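Local structure of methionyl-tRNA formyltransferase (Clostridium thermocellum, 1ZGH) at residues P204-D207 with D213-R216. The protein probably transfers a formyl group from 10-formyltetrahydrofolate to the methionine carried by initiator tRNA. Sequence-based numbering, arbitrary orientation.
Sequences PDFD and DYIR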
loop_
_atom_site.group_PDB
_atom_site.type_symbol
_atom_site.label_atom_id
_atom_site.label_comp_id
_atom_site.label_asym_id
_atom_site.label_seq_id
_atom_site.Cartn_x
_atom_site.Cartn_y
_atom_site.Cartn_z
ATOM N N PRO A 204 20.138 11.949 15.188
ATOM C CA PRO A 204 20.236 12.057 16.633
ATOM C C PRO A 204 19.348 13.152 17.237
ATOM O O PRO A 204 19.161 13.165 18.446
ATOM C CB PRO A 204 21.731 12.361 16.866
ATOM C CG PRO A 204 22.184 12.966 15.664
ATOM C CD PRO A 204 21.405 12.339 14.540
ATOM N N ASP A 205 18.778 14.025 16.418
ATOM C CA ASP A 205 17.927 15.124 16.906
ATOM C C ASP A 205 16.436 14.750 17.011
ATOM O O ASP A 205 15.620 15.559 17.456
ATOM C CB ASP A 205 18.035 16.296 15.944
ATOM C CG ASP A 205 19.402 16.927 15.956
ATOM O OD1 ASP A 205 20.070 16.941 17.027
ATOM O OD2 ASP A 205 19.794 17.411 14.884
ATOM N N PHE A 206 16.088 13.548 16.571
ATOM C CA PHE A 206 14.713 13.057 16.699
ATOM C C PHE A 206 14.404 12.856 18.172
ATOM O O PHE A 206 15.237 12.336 18.921
ATOM C CB PHE A 206 14.527 11.705 16.011
ATOM C CG PHE A 206 14.525 11.734 14.504
ATOM C CD1 PHE A 206 14.819 12.889 13.781
ATOM C CD2 PHE A 206 14.274 10.542 13.802
ATOM C CE1 PHE A 206 14.824 12.866 12.377
ATOM C CE2 PHE A 206 14.277 10.507 12.410
ATOM C CZ PHE A 206 14.556 11.683 11.689
ATOM N N ASP A 207 13.205 13.235 18.593
ATOM C CA ASP A 207 12.748 12.827 19.915
ATOM C C ASP A 207 12.434 11.305 19.975
ATOM O O ASP A 207 12.424 10.588 18.940
ATOM C CB ASP A 207 11.641 13.803 20.451
ATOM C CG ASP A 207 10.251 13.601 19.831
ATOM O OD1 ASP A 207 9.922 12.574 19.230
ATOM O OD2 ASP A 207 9.426 14.527 19.954
ATOM N N ASP A 213 8.482 5.924 15.780
ATOM C CA ASP A 213 7.717 6.027 14.516
ATOM C C ASP A 213 8.554 5.570 13.366
ATOM O O ASP A 213 8.077 4.793 12.560
ATOM C CB ASP A 213 7.169 7.436 14.290
ATOM C CG ASP A 213 6.010 7.759 15.204
ATOM O OD1 ASP A 213 5.403 6.810 15.725
ATOM O OD2 ASP A 213 5.716 8.949 15.423
ATOM N N TYR A 214 9.803 6.053 13.281
ATOM C CA TYR A 214 10.736 5.622 12.195
ATOM C C TYR A 214 10.973 4.104 12.152
ATOM O O TYR A 214 10.879 3.478 11.112
ATOM C CB TYR A 214 12.081 6.373 12.260
ATOM C CG TYR A 214 12.133 7.544 11.310
ATOM C CD1 TYR A 214 11.264 8.625 11.464
ATOM C CD2 TYR A 214 13.060 7.576 10.260
ATOM C CE1 TYR A 214 11.294 9.699 10.567
ATOM C CE2 TYR A 214 13.106 8.654 9.359
ATOM C CZ TYR A 214 12.218 9.698 9.523
ATOM O OH TYR A 214 12.274 10.778 8.689
ATOM N N ILE A 215 11.278 3.506 13.305
ATOM C CA ILE A 215 11.482 2.077 13.368
ATOM C C ILE A 215 10.224 1.293 12.952
ATOM O O ILE A 215 10.300 0.420 12.063
ATOM C CB ILE A 215 11.949 1.599 14.759
ATOM C CG1 ILE A 215 13.277 2.281 15.137
ATOM C CG2 ILE A 215 12.067 0.045 14.749
ATOM C CD1 ILE A 215 13.674 2.021 16.572
ATOM N N ARG A 216 9.076 1.614 13.547
ATOM C CA ARG A 216 7.858 0.868 13.227
ATOM C C ARG A 216 7.376 1.048 11.766
ATOM O O ARG A 216 6.896 0.091 11.181
ATOM C CB ARG A 216 6.717 1.196 14.171
ATOM C CG ARG A 216 5.975 2.513 13.898
ATOM C CD ARG A 216 5.124 2.827 15.098
ATOM N NE ARG A 216 4.498 4.145 15.041
ATOM C CZ ARG A 216 3.346 4.421 14.445
ATOM N NH1 ARG A 216 2.617 3.481 13.835
ATOM N NH2 ARG A 216 2.887 5.641 14.507
#
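Phe206 and Tyr214 meet in an edge-to-face aromatic pair, a compact example of how a residue just ahead of a helix can pack against a side chain of its second turn. The edge of the phenylalanine ring is directed at one face of the tyrosine, with ring centroids 4.7 Å apart and planes inclined at 57°. Packing is tightest at Phe206 CE2, which stands over the centre of the Tyr214 ring, 3.4 Å above its plane and therefore almost equally far from all six ring carbons; Tyr214 CE1, for instance, is 3.6 Å away. Phe206 CZ lies further along, toward the hydroxyl end of the ring, 3.9 Å from Tyr214 OH. The side chain of Phe206 leaves the backbone toward the helix, and with CG anti to the carbonyl carbon (chi1 -72°) the ring helps to bridge the 9.6 Å between the CA atoms of Phe206 and Tyr214.

Between the two segments the contact ends with this ring pair; on the solvent side, the exposed Asp207 turns to the helix start, where OD1 accepts a hydrogen bond from Lys210 N. On the helix, Arg216 grips Asp213 side-on in a salt bridge, NE and NH2 both reaching OD1 from the same face of the carboxylate, with NE at 2.9 Å from Asp213 OD1. Arg216 NH1 also donates hydrogen bonds to the carbonyl oxygens of Leu152 and Gly154. The whole is an N-capped helix start, with Asp207 at the N-cap and the preceding Phe206 reaching past the first turn to Tyr214 of helix 208-217, in the C-terminal domain of the methionyl-tRNA formyltransferase family.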